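Long-range contacts in lumazine protein (Photobacterium kishitanii, PDB 3A35), which serves luminous bacteria as a chromophore-carrying antenna that shifts luciferase emission to shorter wavelength, here with riboflavin in its binding site: residues 44-49 with 66-72; 96-101 with 180-184. All coordinates share one frame; numbering follows the deposited sequence.

Interaction 1 of 2, residues 44-49 with 66-72; sequences VNGCSL and AINTTTF. With RBF (riboflavin), chain C.
With CG set beside its backbone N (chi1 -70°), Phe72 lays its ring beside the 44-49 turn, while Cys47 SG, anti to the backbone N (chi1 -176°), lies against Ala66 CB and Thr70 CG2. The ring is met along its rim: Val44 O comes to 3.4 Å from Phe72 CZ near the ring plane, Val44 CG1 touches CE1, and Cys47 CB lies 3.8 Å from Phe72 CE2. Leu49 CD1 adds an oblique contact, 3.6 Å from Phe72 CZ. Cys47 SG makes a sulfur-aromatic contact at the ring edge and packs 3.8 Å from Ala66 CB. One ring face carries a water, which accepts from Asn45 ND2 and is hydrogen-bonded to Thr71 OG1, so the two segments share a polar link beside their apolar packing; Asn45 OD1 meanwhile accepts from Asn82 N. Ala66 O takes Thr69 N and Thr70 OG1 from opposite faces of its carbonyl plane, which ties up the turn after Ala66. Riboflavin lies against the Cys47, Leu49 and Ala66 side of this packing. Its O2 accepts a nearly straight bond from Ala66 N (2.9 Å, 162°), and its O2' donates to Ser48 O at 2.8 Å. Leu49 CD2 presses on the pyrimidine part of the flavin, 3.4 Å from riboflavin N3, and Thr69 OG1 lies 2.6 Å from riboflavin O5' at the ribityl end. Asp62, Asp64 and Thr50 also bond the ligand. A type I' turn leading into strand 47-55, facing the loop after strand 58-63, thus forms one wall of the riboflavin site of the N-terminal lumazine-binding barrel.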
ATOM      1  N   VAL A  44      -3.250   2.651   4.565  1.00 10.09           N
ATOM      2  CA  VAL A  44      -3.511   3.317   3.288  1.00  9.71           C
ATOM      3  C   VAL A  44      -2.254   3.080   2.437  1.00  8.97           C
ATOM      4  O   VAL A  44      -1.122   3.425   2.836  1.00  8.49           O
ATOM      5  CB  VAL A  44      -3.664   4.846   3.514  1.00 10.33           C
ATOM      6  CG1 VAL A  44      -3.903   5.486   2.076  1.00 11.33           C
ATOM      7  CG2 VAL A  44      -4.834   5.110   4.399  1.00 10.64           C
ATOM      8  N   ASN A  45      -2.441   2.348   1.325  1.00  8.76           N
ATOM      9  CA  ASN A  45      -1.259   1.872   0.635  1.00  9.10           C
ATOM     10  C   ASN A  45      -0.246   1.211   1.514  1.00  9.69           C
ATOM     11  O   ASN A  45       1.004   1.270   1.350  1.00  9.53           O
ATOM     12  CB  ASN A  45      -0.525   2.920  -0.180  1.00  9.40           C
ATOM     13  CG  ASN A  45      -1.242   3.319  -1.470  1.00  9.63           C
ATOM     14  OD1 ASN A  45      -2.035   2.569  -2.016  1.00 11.45           O
ATOM     15  ND2 ASN A  45      -0.879   4.489  -2.014  1.00 10.88           N
ATOM     16  N   GLY A  46      -0.765   0.383   2.463  1.00  9.05           N
ATOM     17  CA  GLY A  46       0.114  -0.410   3.352  1.00 10.18           C
ATOM     18  C   GLY A  46       0.711   0.389   4.458  1.00  9.29           C
ATOM     19  O   GLY A  46       1.406  -0.219   5.353  1.00 11.08           O
ATOM     20  N   CYS A  47       0.437   1.704   4.575  1.00  8.78           N
ATOM     21  CA  CYS A  47       1.054   2.503   5.642  1.00  8.76           C
ATOM     22  C   CYS A  47       0.010   2.777   6.741  1.00  9.54           C
ATOM     23  O   CYS A  47      -1.065   3.262   6.461  1.00  9.89           O
ATOM     24  CB  CYS A  47       1.421   3.831   5.025  1.00 10.35           C
ATOM     25  SG  CYS A  47       2.324   4.962   6.149  1.00 10.37           S
ATOM     26  N   SER A  48       0.424   2.555   8.007  1.00 10.14           N
ATOM     27  CA  SER A  48      -0.457   2.920   9.090  1.00  8.93           C
ATOM     28  C   SER A  48      -0.586   4.471   9.138  1.00  9.31           C
ATOM     29  O   SER A  48       0.407   5.171   9.342  1.00 11.00           O
ATOM     30  CB  SER A  48       0.067   2.430  10.433  1.00 11.15           C
ATOM     31  OG  SER A  48      -0.128   1.014  10.563  1.00 17.89           O
ATOM     32  N   LEU A  49      -1.830   4.941   9.114  1.00  9.38           N
ATOM     33  CA  LEU A  49      -2.202   6.374   9.235  1.00  9.96           C
ATOM     34  C   LEU A  49      -3.424   6.487  10.102  1.00  9.26           C
ATOM     35  O   LEU A  49      -4.252   5.574  10.199  1.00  9.44           O
ATOM     36  CB  LEU A  49      -2.493   7.041   7.861  1.00  9.33           C
ATOM     37  CG  LEU A  49      -1.353   6.985   6.846  1.00  8.95           C
ATOM     38  CD1 LEU A  49      -1.840   7.590   5.510  1.00 12.72           C
ATOM     39  CD2 LEU A  49      -0.097   7.784   7.331  1.00 11.40           C
ATOM     40  N   ALA A  66       5.354   9.716   8.247  1.00 10.88           N
ATOM     41  CA  ALA A  66       5.599   8.855   7.151  1.00 10.83           C
ATOM     42  C   ALA A  66       6.093   9.494   5.852  1.00 10.57           C
ATOM     43  O   ALA A  66       6.373   8.822   4.869  1.00 10.88           O
ATOM     44  CB  ALA A  66       4.252   8.145   6.791  1.00 11.87           C
ATOM     45  N   ILE A  67       6.301  10.832   5.927  1.00 11.43           N
ATOM     46  CA  ILE A  67       6.438  11.593   4.617  1.00 11.95           C
ATOM     47  C   ILE A  67       7.731  11.272   3.856  1.00 13.56           C
ATOM     48  O   ILE A  67       7.803  11.452   2.628  1.00 13.76           O
ATOM     49  CB  ILE A  67       6.297  13.057   4.878  1.00 12.52           C
ATOM     50  CG1 ILE A  67       5.982  13.762   3.553  1.00 16.31           C
ATOM     51  CG2 ILE A  67       7.612  13.631   5.407  1.00 13.89           C
ATOM     52  CD1 ILE A  67       5.394  15.074   3.704  1.00 20.89           C
ATOM     53  N   ASN A  68       8.775  10.842   4.558  1.00 12.51           N
ATOM     54  CA  ASN A  68      10.091  10.599   3.935  1.00 14.41           C
ATOM     55  C   ASN A  68      10.337   9.212   3.496  1.00 15.17           C
ATOM     56  O   ASN A  68      11.403   8.897   2.889  1.00 15.20           O
ATOM     57  CB  ASN A  68      11.200  10.979   4.951  1.00 13.65           C
ATOM     58  CG  ASN A  68      11.162  12.447   5.275  1.00 14.83           C
ATOM     59  OD1 ASN A  68      11.063  12.842   6.423  1.00 21.93           O
ATOM     60  ND2 ASN A  68      11.216  13.248   4.219  1.00 18.02           N
ATOM     61  N   THR A  69       9.396   8.246   3.828  1.00 13.25           N
ATOM     62  CA  THR A  69       9.678   6.813   3.516  1.00 12.05           C
ATOM     63  C   THR A  69       8.489   6.137   2.788  1.00 12.46           C
ATOM     64  O   THR A  69       8.436   4.936   2.677  1.00 13.63           O
ATOM     65  CB  THR A  69       9.850   6.068   4.873  1.00 12.73           C
ATOM     66  OG1 THR A  69       8.830   6.444   5.772  1.00 16.44           O
ATOM     67  CG2 THR A  69      11.227   6.466   5.481  1.00 15.99           C
ATOM     68  N   THR A  70       7.632   6.988   2.204  1.00 10.77           N
ATOM     69  CA  THR A  70       6.433   6.493   1.462  1.00 10.73           C
ATOM     70  C   THR A  70       6.188   7.313   0.212  1.00 11.22           C
ATOM     71  O   THR A  70       6.831   8.368   0.015  1.00 13.34           O
ATOM     72  CB  THR A  70       5.138   6.593   2.370  1.00 11.80           C
ATOM     73  OG1 THR A  70       4.953   7.986   2.696  1.00 12.58           O
ATOM     74  CG2 THR A  70       5.305   5.787   3.677  1.00 12.74           C
ATOM     75  N   THR A  71       5.219   6.883  -0.594  1.00 10.31           N
ATOM     76  CA  THR A  71       4.902   7.587  -1.849  1.00 11.17           C
ATOM     77  C   THR A  71       4.022   8.774  -1.685  1.00 11.72           C
ATOM     78  O   THR A  71       3.738   9.489  -2.714  1.00 13.06           O
ATOM     79  CB  THR A  71       4.359   6.554  -2.850  1.00 11.16           C
ATOM     80  OG1 THR A  71       3.164   6.070  -2.268  1.00 12.51           O
ATOM     81  CG2 THR A  71       5.342   5.457  -3.082  1.00 12.93           C
ATOM     82  N   PHE A  72       3.423   8.987  -0.489  1.00 11.20           N
ATOM     83  CA  PHE A  72       2.369  10.011  -0.401  1.00 11.81           C
ATOM     84  C   PHE A  72       2.763  11.421  -0.933  1.00 11.72           C
ATOM     85  O   PHE A  72       1.936  12.031  -1.628  1.00 12.49           O
ATOM     86  CB  PHE A  72       1.929  10.164   1.025  1.00 12.24           C
ATOM     87  CG  PHE A  72       1.153   8.971   1.527  1.00  9.93           C
ATOM     88  CD1 PHE A  72      -0.145   8.775   1.105  1.00 11.48           C
ATOM     89  CD2 PHE A  72       1.737   8.037   2.354  1.00 11.30           C
ATOM     90  CE1 PHE A  72      -0.864   7.653   1.609  1.00 11.88           C
ATOM     91  CE2 PHE A  72       1.026   6.925   2.834  1.00 12.11           C
ATOM     92  CZ  PHE A  72      -0.253   6.714   2.438  1.00 13.72           C
TER
HETATM   93  N1  RBF C 191       2.483   8.410  10.086  1.00 11.17           N
HETATM   94  C2  RBF C 191       1.938   9.523   9.553  1.00 10.34           C
HETATM   95  O2  RBF C 191       2.585  10.235   8.724  1.00 11.08           O
HETATM   96  N3  RBF C 191       0.633   9.930   9.809  1.00 10.42           N
HETATM   97  C4  RBF C 191      -0.207   9.174  10.662  1.00  9.68           C
HETATM   98  O4  RBF C 191      -1.360   9.580  10.853  1.00 10.49           O
HETATM   99  C4A RBF C 191       0.421   8.066  11.263  1.00  9.13           C
HETATM  100  N5  RBF C 191      -0.365   7.332  12.232  1.00 12.60           N
HETATM  101  C5A RBF C 191       0.248   6.222  12.812  1.00 10.46           C
HETATM  102  C6  RBF C 191      -0.469   5.596  13.836  1.00 10.92           C
HETATM  103  C7  RBF C 191       0.192   4.488  14.438  1.00 11.23           C
HETATM  104  C7M RBF C 191      -0.594   3.838  15.614  1.00 13.59           C
HETATM  105  C8  RBF C 191       1.414   4.026  14.054  1.00  9.66           C
HETATM  106  C8M RBF C 191       1.977   2.833  14.704  1.00 14.37           C
HETATM  107  C9  RBF C 191       2.126   4.673  12.985  1.00 11.39           C
HETATM  108  C9A RBF C 191       1.565   5.830  12.435  1.00 11.69           C
HETATM  109  N10 RBF C 191       2.288   6.575  11.443  1.00  9.34           N
HETATM  110  C10 RBF C 191       1.703   7.712  10.947  1.00  8.50           C
HETATM  111  C1' RBF C 191       3.620   6.290  11.101  1.00 10.09           C
HETATM  112  C2' RBF C 191       3.828   5.602   9.767  1.00 10.09           C
HETATM  113  O2' RBF C 191       3.027   4.374   9.731  1.00 11.04           O
HETATM  114  C3' RBF C 191       5.205   5.242   9.567  1.00 11.58           C
HETATM  115  O3' RBF C 191       5.953   6.570   9.666  1.00 12.43           O
HETATM  116  C4' RBF C 191       5.533   4.776   8.138  1.00  9.64           C
HETATM  117  O4' RBF C 191       4.992   3.450   7.943  1.00 11.66           O
HETATM  118  C5' RBF C 191       7.043   4.706   7.877  1.00 14.60           C
HETATM  119  O5' RBF C 191       7.348   4.393   6.517  1.00 13.26           O
HETATM  120  O   HOH W   1       1.250   5.948  -0.417  1.00 12.67           O

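Interaction 2 of 2, residues 96-101 with 180-184; sequences GALTGN and VETLN. With RBF (riboflavin), chain C.
The segment that leads into the second lumazine-binding barrel is fastened here to the end of that barrel's last strand, 177-182, through the carboxylate of Glu181. Glu181 reaches across with an extended chain, CG anti to the backbone N (chi1 180°), and sets its two oxygens against the backbone of Thr99 and Gly100. OE2 receives two donors from one residue: Thr99 N, 2.9 Å from Glu181 OE2 with an angle of 161°, uses the syn lone pair, whereas Thr99 OG1, at 2.8 Å from the same OE2, comes in from above the carboxylate plane. Glu181 OE1 accepts from Gly100 N at 2.9 Å, again on the syn side but tilted 30° out of plane. Three bonds thus fix the rotation of the carboxylate, and the neutral N-H and hydroxyl donors probably help to stabilise its negative charge. Thr99 OG1 in turn accepts from Asn101 N (3.2 Å), closing an ST turn that holds the hydroxyl in place. The methylene stem is used as well: Glu181 CG lies 3.5 Å from Asn101 O, and Leu98 CB flanks OE1. Further along, Leu183 lays its branched end against the chain, its CD2 being 3.6 Å from Leu98 CD2 and 3.2 Å from Ala97 O, with CD1 close to Gly96 CA. Outside the pair, Ser144 OG donates to Gly96 O, and Lys103 NZ to Asn101 OD1. Gly100 O comes to 3.0 Å from riboflavin O4', so the turn carrying these bonds also borders the ribityl chain. The arrangement is an ST turn whose Thr99 and Gly100 amides are bound by a carboxylate, joining the closing strand of the C-terminal barrel to the edge of the riboflavin pocket.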
ATOM      1  N   GLY A  96       2.049 -13.536   6.233  1.00 32.92           N
ATOM      2  CA  GLY A  96       2.407 -12.316   5.537  1.00 27.44           C
ATOM      3  C   GLY A  96       1.688 -11.234   6.354  1.00 25.71           C
ATOM      4  O   GLY A  96       1.221 -10.273   5.770  1.00 24.06           O
ATOM      5  N   ALA A  97       1.423 -11.363   7.632  1.00 20.14           N
ATOM      6  CA  ALA A  97       0.822 -10.217   8.342  1.00 20.89           C
ATOM      7  C   ALA A  97       1.596  -8.960   8.174  1.00 19.09           C
ATOM      8  O   ALA A  97       2.768  -8.979   8.163  1.00 21.17           O
ATOM      9  CB  ALA A  97       0.594 -10.430   9.850  1.00 21.29           C
ATOM     10  N   LEU A  98       0.862  -7.873   8.073  1.00 14.76           N
ATOM     11  CA  LEU A  98       1.607  -6.544   7.931  1.00 13.22           C
ATOM     12  C   LEU A  98       1.452  -5.719   9.124  1.00 11.89           C
ATOM     13  O   LEU A  98       0.395  -5.742   9.780  1.00 14.96           O
ATOM     14  CB  LEU A  98       0.977  -5.778   6.682  1.00 14.25           C
ATOM     15  CG  LEU A  98       1.138  -6.484   5.349  1.00 14.95           C
ATOM     16  CD1 LEU A  98       0.470  -5.488   4.282  1.00 17.99           C
ATOM     17  CD2 LEU A  98       2.504  -6.819   5.003  1.00 17.41           C
ATOM     18  N   THR A  99       2.503  -4.983   9.482  1.00 14.63           N
ATOM     19  CA  THR A  99       2.441  -4.048  10.574  1.00 13.36           C
ATOM     20  C   THR A  99       2.013  -2.610  10.227  1.00 13.42           C
ATOM     21  O   THR A  99       1.546  -1.882  11.085  1.00 16.21           O
ATOM     22  CB  THR A  99       3.816  -3.859  11.284  1.00 14.46           C
ATOM     23  OG1 THR A  99       4.771  -3.219  10.453  1.00 15.59           O
ATOM     24  CG2 THR A  99       4.410  -5.161  11.807  1.00 17.16           C
ATOM     25  N   GLY A 100       2.142  -2.313   8.904  1.00 12.19           N
ATOM     26  CA  GLY A 100       1.840  -0.878   8.516  1.00 12.64           C
ATOM     27  C   GLY A 100       3.083  -0.005   8.579  1.00 11.39           C
ATOM     28  O   GLY A 100       2.986   1.207   8.320  1.00 10.91           O
ATOM     29  N   ASN A 101       4.248  -0.494   8.949  1.00 11.44           N
ATOM     30  CA  ASN A 101       5.507   0.300   9.019  1.00 11.94           C
ATOM     31  C   ASN A 101       6.174   0.085   7.685  1.00 12.49           C
ATOM     32  O   ASN A 101       6.792  -0.959   7.415  1.00 13.77           O
ATOM     33  CB  ASN A 101       6.474  -0.228  10.121  1.00 15.85           C
ATOM     34  CG  ASN A 101       7.763   0.576  10.122  1.00 19.35           C
ATOM     35  OD1 ASN A 101       8.840   0.009  10.002  1.00 30.89           O
ATOM     36  ND2 ASN A 101       7.670   1.809  10.266  1.00 24.90           N
ATOM     37  N   VAL A 180       6.988  -0.291   0.206  1.00 12.19           N
ATOM     38  CA  VAL A 180       7.370  -1.728   0.533  1.00 11.89           C
ATOM     39  C   VAL A 180       7.440  -1.923   2.017  1.00 11.24           C
ATOM     40  O   VAL A 180       8.019  -1.067   2.773  1.00 13.22           O
ATOM     41  CB  VAL A 180       8.769  -1.979  -0.134  1.00 12.31           C
ATOM     42  CG1 VAL A 180       9.268  -3.419   0.261  1.00 14.83           C
ATOM     43  CG2 VAL A 180       8.781  -1.703  -1.605  1.00 14.41           C
ATOM     44  N   GLU A 181       6.812  -3.030   2.445  1.00 11.88           N
ATOM     45  CA  GLU A 181       6.927  -3.464   3.855  1.00 13.60           C
ATOM     46  C   GLU A 181       7.608  -4.832   3.764  1.00 13.08           C
ATOM     47  O   GLU A 181       7.084  -5.794   3.220  1.00 15.18           O
ATOM     48  CB  GLU A 181       5.622  -3.583   4.641  1.00 12.06           C
ATOM     49  CG  GLU A 181       5.921  -4.044   6.073  1.00 14.78           C
ATOM     50  CD  GLU A 181       4.819  -4.006   6.944  1.00 16.09           C
ATOM     51  OE1 GLU A 181       3.730  -3.494   6.728  1.00 13.07           O
ATOM     52  OE2 GLU A 181       4.992  -4.653   8.034  1.00 16.97           O
ATOM     53  N   THR A 182       8.841  -4.905   4.287  1.00 18.38           N
ATOM     54  CA  THR A 182       9.512  -6.205   4.393  1.00 19.34           C
ATOM     55  C   THR A 182       9.116  -6.846   5.739  1.00 21.60           C
ATOM     56  O   THR A 182       8.886  -6.173   6.759  1.00 23.31           O
ATOM     57  CB  THR A 182      11.025  -6.057   4.311  1.00 22.20           C
ATOM     58  OG1 THR A 182      11.428  -5.210   5.389  1.00 24.31           O
ATOM     59  CG2 THR A 182      11.404  -5.403   2.953  1.00 21.94           C
ATOM     60  N   LEU A 183       9.185  -8.194   5.725  1.00 24.63           N
ATOM     61  CA  LEU A 183       8.493  -9.100   6.669  1.00 28.76           C
ATOM     62  C   LEU A 183       9.382 -10.268   6.988  1.00 34.74           C
ATOM     63  O   LEU A 183       8.932 -11.447   6.799  1.00 37.68           O
ATOM     64  CB  LEU A 183       7.249  -9.701   6.012  1.00 29.85           C
ATOM     65  CG  LEU A 183       6.159  -8.778   5.527  1.00 26.82           C
ATOM     66  CD1 LEU A 183       5.129  -9.587   4.823  1.00 27.36           C
ATOM     67  CD2 LEU A 183       5.461  -7.949   6.678  1.00 28.29           C
ATOM     68  N   ASN A 184      10.573 -10.002   7.529  1.00 37.81           N
ATOM     69  CA  ASN A 184      11.000  -8.736   8.191  1.00 41.95           C
ATOM     70  C   ASN A 184      12.491  -8.767   8.543  1.00 43.68           C
ATOM     71  O   ASN A 184      13.012  -9.807   9.025  1.00 46.69           O
ATOM     72  CB  ASN A 184      10.221  -8.500   9.504  1.00 43.16           C
ATOM     73  CG  ASN A 184       9.624  -9.771  10.051  1.00 46.68           C
ATOM     74  OD1 ASN A 184      10.336 -10.685  10.560  1.00 46.44           O
ATOM     75  ND2 ASN A 184       8.298  -9.868   9.911  1.00 50.09           N
TER
HETATM   76  N1  RBF C 191       2.483   8.410  10.086  1.00 11.17           N
HETATM   77  C2  RBF C 191       1.938   9.523   9.553  1.00 10.34           C
HETATM   78  O2  RBF C 191       2.585  10.235   8.724  1.00 11.08           O
HETATM   79  N3  RBF C 191       0.633   9.930   9.809  1.00 10.42           N
HETATM   80  C4  RBF C 191      -0.207   9.174  10.662  1.00  9.68           C
HETATM   81  O4  RBF C 191      -1.360   9.580  10.853  1.00 10.49           O
HETATM   82  C4A RBF C 191       0.421   8.066  11.263  1.00  9.13           C
HETATM   83  N5  RBF C 191      -0.365   7.332  12.232  1.00 12.60           N
HETATM   84  C5A RBF C 191       0.248   6.222  12.812  1.00 10.46           C
HETATM   85  C6  RBF C 191      -0.469   5.596  13.836  1.00 10.92           C
HETATM   86  C7  RBF C 191       0.192   4.488  14.438  1.00 11.23           C
HETATM   87  C7M RBF C 191      -0.594   3.838  15.614  1.00 13.59           C
HETATM   88  C8  RBF C 191       1.414   4.026  14.054  1.00  9.66           C
HETATM   89  C8M RBF C 191       1.977   2.833  14.704  1.00 14.37           C
HETATM   90  C9  RBF C 191       2.126   4.673  12.985  1.00 11.39           C
HETATM   91  C9A RBF C 191       1.565   5.830  12.435  1.00 11.69           C
HETATM   92  N10 RBF C 191       2.288   6.575  11.443  1.00  9.34           N
HETATM   93  C10 RBF C 191       1.703   7.712  10.947  1.00  8.50           C
HETATM   94  C1' RBF C 191       3.620   6.290  11.101  1.00 10.09           C
HETATM   95  C2' RBF C 191       3.828   5.602   9.767  1.00 10.09           C
HETATM   96  O2' RBF C 191       3.027   4.374   9.731  1.00 11.04           O
HETATM   97  C3' RBF C 191       5.205   5.242   9.567  1.00 11.58           C
HETATM   98  O3' RBF C 191       5.953   6.570   9.666  1.00 12.43           O
HETATM   99  C4' RBF C 191       5.533   4.776   8.138  1.00  9.64           C
HETATM  100  O4' RBF C 191       4.992   3.450   7.943  1.00 11.66           O
HETATM  101  C5' RBF C 191       7.043   4.706   7.877  1.00 14.60           C
HETATM  102  O5' RBF C 191       7.348   4.393   6.517  1.00 13.26           O

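How the interactions relate
Both contacts border the same riboflavin. Interaction 1 is wholly buried in the N-terminal barrel and is mainly apolar, with an aromatic ring edge, a sulfur and a bridging water but no direct hydrogen bond between its segments. Interaction 2 joins the connecting loop to the last strand of the C-terminal barrel, is mostly buried with a more exposed margin at Thr99, Asn101 and Leu183, and relies on a carboxylate gripping backbone amides and a hydroxyl. The centres of interaction 1 and interaction 2 are about 12 Å apart. They meet where Ser48 N probably bonds to Gly100 O, consistent with the 96-101 segment bordering the ribityl side of the pocket.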